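Local coordinates for protein ElaA (Pseudomonas aeruginosa, PDB 1XEB), which probably transfers acetyl groups from acetyl-CoA to amines as a member of the GNAT superfamily, though its own substrate is not established, at residues 19-22 with 23-27; 26-29 with 30-34. All coordinates share one frame; numbering follows the deposited sequence.

Interaction 1: 19-22 with 23-27; sequences YALL and QLRTE
Leu22 and Arg25 run side by side along one flank of the helix, and the methyl CD2 of Leu22 sits over the centre of one face of the Arg25 guanidinium, 3.7 Å from CZ. Leu21 meets the same group from another direction: its CD1 comes obliquely to NH2 of Arg25 at 3.4 Å. The arginine chain gets there by a turn about its CG-CD bond (chi3 44°), with CG packed against the carbonyl oxygen of Leu21. One turn after Leu22, Thr26 folds back on the helix. Its OG1, beside its own backbone N (chi1 -62°), gives a 2.8 Å hydrogen bond to Leu22 O, which also accepts Thr26 N at 3.0 Å; the two donors reach that oxygen from opposite faces of the carbonyl plane. Behind these side chains stand regular i to i+4 bonds, among them Gln23 N to Tyr19 O and Leu24 N to Ala20 O. Farther out, Glu39 and Asp44 form salt bridges with Arg25 NE and NH2, fixing the guanidinium beneath its leucine cover, while Leu21 and Leu24 pack on Leu60 of strand 59-67. This is an amphipathic alpha-helix laid on the central beta-sheet of the GNAT fold, with a buried arginine in its inner face.

Interaction 2: 26-29 with 30-34; sequences TEVF and VVEQK
Phe29 and Gln33 point the same way from successive turns, and OE1 of Gln33 lies at the edge of the phenyl ring, near its plane, 3.5 Å from CD2. Ring and amide planes are turned 62° apart, so the two groups do not stack. A water bridges the pair, donating to Phe29 O and, at 2.7 Å, to Gln33 OE1; the amide oxygen thus has a polar partner as well as the ring edge.

The packing contacts run along the helix. CG2 of Thr26 lies alongside Val30, 3.7 Å from its CB. Val28 and Glu32 likewise run together: CG of Glu32, set between its own backbone N and carbonyl carbon (chi1 80°), passes close to Val28 O, and the carboxylate then spreads over the two valine methyls, with OE1 3.7 Å from CG2. The polar partner of this carboxylate is Arg88, which forms a salt bridge with OE2 and also touches Val28.

The backbone bonds show the helix widening. Thr26 O accepts both Val30 N and Val31 N, the latter at 2.9 Å and nearly in line with the carbonyl. Glu32 N reaches Glu27 O at 2.9 Å in an almost straight bond (178° at the hydrogen), whereas Gln33 N to Val28 O is weak. Lys34, with positive phi, then closes the helix: its N bonds Val31 O at 2.9 Å, and Cys35 N turns back to Val30 O. Together these features make a pi-type final turn ended by a Schellman motif.

Overall arrangement
Interactions 1 and 2 overlap on helix 15-32 and run just past its end, their centres about 10 Å apart, sharing Thr26 and Glu27. Thr26 joins them by a division of labour: its hydroxyl serves the turn before it, its methyl and carbonyl the turn after. Thr26 O accepts from both i+4 and i+5, and the i+5 pattern then carries on, weakly at its end. Interaction 1 packs through Ala20, Leu21, Leu24 and Arg25 on strands 50-56 and 59-67, while in interaction 2 Val28 and Phe29 reach strand 76-83. Glu39 connects them from outside, pairing with Arg25 and touching Thr26 and Phe29, while Arg80 lies near both Arg25 and Phe29. No ligand marks the acetyl-CoA site that the GNAT family suggests.

Interaction 1: 19-22 with 23-27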
loop_
_atom_site.group_PDB
_atom_site.type_symbol
_atom_site.label_atom_id
_atom_site.label_comp_id
_atom_site.label_asym_id
_atom_site.label_seq_id
_atom_site.Cartn_x
_atom_site.Cartn_y
_atom_site.Cartn_z
ATOM N N TYR A 19 1.672 -4.130 -15.156
ATOM C CA TYR A 19 2.334 -5.411 -15.143
ATOM C C TYR A 19 3.388 -5.384 -14.040
ATOM O O TYR A 19 3.425 -6.262 -13.176
ATOM C CB TYR A 19 2.956 -5.653 -16.518
ATOM C CG TYR A 19 3.334 -7.084 -16.766
ATOM C CD1 TYR A 19 4.626 -7.532 -16.518
ATOM C CD2 TYR A 19 2.375 -8.011 -17.165
ATOM C CE1 TYR A 19 4.960 -8.873 -16.656
ATOM C CE2 TYR A 19 2.691 -9.344 -17.298
ATOM C CZ TYR A 19 3.988 -9.774 -17.043
ATOM O OH TYR A 19 4.307 -11.101 -17.170
ATOM N N ALA A 20 4.220 -4.347 -14.041
ATOM C CA ALA A 20 5.291 -4.220 -13.050
ATOM C C ALA A 20 4.804 -4.265 -11.616
ATOM O O ALA A 20 5.327 -5.027 -10.805
ATOM C CB ALA A 20 6.082 -2.937 -13.284
ATOM N N LEU A 21 3.797 -3.456 -11.301
ATOM C CA LEU A 21 3.288 -3.421 -9.938
ATOM C C LEU A 21 2.615 -4.746 -9.537
ATOM O O LEU A 21 2.661 -5.135 -8.375
ATOM C CB LEU A 21 2.332 -2.228 -9.752
ATOM C CG LEU A 21 0.902 -2.280 -10.312
ATOM C CD1 LEU A 21 -0.045 -2.897 -9.290
ATOM C CD2 LEU A 21 0.448 -0.869 -10.635
ATOM N N LEU A 22 1.997 -5.452 -10.480
ATOM C CA LEU A 22 1.377 -6.716 -10.109
ATOM C C LEU A 22 2.471 -7.764 -9.944
ATOM O O LEU A 22 2.375 -8.690 -9.128
ATOM C CB LEU A 22 0.366 -7.166 -11.163
ATOM C CG LEU A 22 -0.954 -6.382 -11.193
ATOM C CD1 LEU A 22 -1.855 -6.920 -12.323
ATOM C CD2 LEU A 22 -1.651 -6.504 -9.831
ATOM N N GLN A 23 3.535 -7.609 -10.713
ATOM C CA GLN A 23 4.620 -8.561 -10.620
ATOM C C GLN A 23 5.385 -8.426 -9.303
ATOM O O GLN A 23 5.846 -9.425 -8.738
ATOM C CB GLN A 23 5.561 -8.363 -11.787
ATOM C CG GLN A 23 6.512 -9.504 -11.951
ATOM C CD GLN A 23 7.921 -9.024 -11.959
ATOM O OE1 GLN A 23 8.704 -9.341 -11.055
ATOM N NE2 GLN A 23 8.264 -8.234 -12.980
ATOM N N LEU A 24 5.526 -7.194 -8.814
ATOM C CA LEU A 24 6.240 -6.971 -7.556
ATOM C C LEU A 24 5.386 -7.493 -6.401
ATOM O O LEU A 24 5.873 -8.163 -5.479
ATOM C CB LEU A 24 6.521 -5.480 -7.361
ATOM C CG LEU A 24 7.174 -5.097 -6.024
ATOM C CD1 LEU A 24 8.467 -5.872 -5.824
ATOM C CD2 LEU A 24 7.434 -3.600 -6.000
ATOM N N ARG A 25 4.093 -7.200 -6.478
ATOM C CA ARG A 25 3.149 -7.618 -5.448
ATOM C C ARG A 25 3.069 -9.133 -5.324
ATOM O O ARG A 25 3.005 -9.682 -4.210
ATOM C CB ARG A 25 1.772 -7.014 -5.747
ATOM C CG ARG A 25 1.632 -5.587 -5.249
ATOM C CD ARG A 25 0.439 -4.872 -5.859
ATOM N NE ARG A 25 -0.776 -5.690 -5.894
ATOM C CZ ARG A 25 -1.930 -5.240 -6.354
ATOM N NH1 ARG A 25 -3.007 -6.028 -6.375
ATOM N NH2 ARG A 25 -2.005 -3.985 -6.782
ATOM N N THR A 26 3.097 -9.808 -6.466
ATOM C CA THR A 26 3.020 -11.257 -6.486
ATOM C C THR A 26 4.302 -11.848 -5.930
ATOM O O THR A 26 4.286 -12.818 -5.151
ATOM C CB THR A 26 2.826 -11.786 -7.918
ATOM O OG1 THR A 26 1.590 -11.302 -8.450
ATOM C CG2 THR A 26 2.809 -13.291 -7.919
ATOM N N GLU A 27 5.420 -11.258 -6.336
ATOM C CA GLU A 27 6.715 -11.739 -5.890
ATOM C C GLU A 27 6.824 -11.732 -4.374
ATOM O O GLU A 27 7.336 -12.675 -3.785
ATOM C CB GLU A 27 7.816 -10.886 -6.502
ATOM C CG GLU A 27 9.220 -11.212 -6.014
ATOM C CD GLU A 27 10.255 -10.345 -6.700
ATOM O OE1 GLU A 27 10.610 -10.657 -7.861
ATOM O OE2 GLU A 27 10.689 -9.338 -6.086
#

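Interaction 2: 26-29 with 30-34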
loop_
_atom_site.group_PDB
_atom_site.type_symbol
_atom_site.label_atom_id
_atom_site.label_comp_id
_atom_site.label_asym_id
_atom_site.label_seq_id
_atom_site.Cartn_x
_atom_site.Cartn_y
_atom_site.Cartn_z
ATOM N N THR A 26 3.097 -9.808 -6.466
ATOM C CA THR A 26 3.020 -11.257 -6.486
ATOM C C THR A 26 4.302 -11.848 -5.930
ATOM O O THR A 26 4.286 -12.818 -5.151
ATOM C CB THR A 26 2.826 -11.786 -7.918
ATOM O OG1 THR A 26 1.590 -11.302 -8.450
ATOM C CG2 THR A 26 2.809 -13.291 -7.919
ATOM N N GLU A 27 5.420 -11.258 -6.336
ATOM C CA GLU A 27 6.715 -11.739 -5.890
ATOM C C GLU A 27 6.824 -11.732 -4.374
ATOM O O GLU A 27 7.336 -12.675 -3.785
ATOM C CB GLU A 27 7.816 -10.886 -6.502
ATOM C CG GLU A 27 9.220 -11.212 -6.014
ATOM C CD GLU A 27 10.255 -10.345 -6.700
ATOM O OE1 GLU A 27 10.610 -10.657 -7.861
ATOM O OE2 GLU A 27 10.689 -9.338 -6.086
ATOM N N VAL A 28 6.333 -10.668 -3.741
ATOM C CA VAL A 28 6.401 -10.569 -2.291
ATOM C C VAL A 28 5.245 -11.210 -1.525
ATOM O O VAL A 28 5.483 -12.056 -0.679
ATOM C CB VAL A 28 6.559 -9.106 -1.858
ATOM C CG1 VAL A 28 6.578 -8.992 -0.339
ATOM C CG2 VAL A 28 7.866 -8.562 -2.438
ATOM N N PHE A 29 4.006 -10.823 -1.811
ATOM C CA PHE A 29 2.853 -11.385 -1.096
ATOM C C PHE A 29 2.516 -12.824 -1.462
ATOM O O PHE A 29 2.037 -13.572 -0.613
ATOM C CB PHE A 29 1.613 -10.498 -1.285
ATOM C CG PHE A 29 1.801 -9.099 -0.790
ATOM C CD1 PHE A 29 1.517 -8.014 -1.609
ATOM C CD2 PHE A 29 2.326 -8.866 0.477
ATOM C CE1 PHE A 29 1.761 -6.716 -1.187
ATOM C CE2 PHE A 29 2.573 -7.577 0.910
ATOM C CZ PHE A 29 2.293 -6.491 0.076
ATOM N N VAL A 30 2.757 -13.224 -2.706
ATOM C CA VAL A 30 2.472 -14.601 -3.089
ATOM C C VAL A 30 3.684 -15.518 -2.934
ATOM O O VAL A 30 3.657 -16.469 -2.164
ATOM C CB VAL A 30 1.988 -14.710 -4.547
ATOM C CG1 VAL A 30 1.760 -16.173 -4.908
ATOM C CG2 VAL A 30 0.717 -13.930 -4.735
ATOM N N VAL A 31 4.764 -15.222 -3.645
ATOM C CA VAL A 31 5.933 -16.090 -3.593
ATOM C C VAL A 31 6.784 -16.106 -2.335
ATOM O O VAL A 31 6.816 -17.103 -1.615
ATOM C CB VAL A 31 6.867 -15.833 -4.786
ATOM C CG1 VAL A 31 8.037 -16.846 -4.763
ATOM C CG2 VAL A 31 6.082 -15.947 -6.082
ATOM N N GLU A 32 7.490 -15.023 -2.053
ATOM C CA GLU A 32 8.338 -15.058 -0.877
ATOM C C GLU A 32 7.568 -15.277 0.417
ATOM O O GLU A 32 8.116 -15.811 1.383
ATOM C CB GLU A 32 9.225 -13.811 -0.805
ATOM C CG GLU A 32 8.599 -12.556 -0.277
ATOM C CD GLU A 32 9.641 -11.465 -0.077
ATOM O OE1 GLU A 32 10.285 -11.086 -1.084
ATOM O OE2 GLU A 32 9.824 -11.001 1.077
ATOM N N GLN A 33 6.292 -14.908 0.437
ATOM C CA GLN A 33 5.488 -15.105 1.637
ATOM C C GLN A 33 4.645 -16.385 1.570
ATOM O O GLN A 33 3.822 -16.650 2.445
ATOM C CB GLN A 33 4.612 -13.866 1.909
ATOM C CG GLN A 33 5.430 -12.651 2.412
ATOM C CD GLN A 33 4.575 -11.449 2.756
ATOM O OE1 GLN A 33 3.363 -11.463 2.547
ATOM N NE2 GLN A 33 5.202 -10.397 3.279
ATOM N N LYS A 34 4.873 -17.170 0.522
ATOM C CA LYS A 34 4.199 -18.450 0.310
ATOM C C LYS A 34 2.714 -18.404 0.618
ATOM O O LYS A 34 2.194 -19.186 1.425
ATOM C CB LYS A 34 4.902 -19.518 1.149
ATOM C CG LYS A 34 6.378 -19.657 0.758
ATOM C CD LYS A 34 7.210 -20.370 1.817
ATOM C CE LYS A 34 8.669 -20.459 1.379
ATOM N NZ LYS A 34 9.620 -20.089 2.467
HETATM O O HOH W 1 0.944 -12.563 1.869
#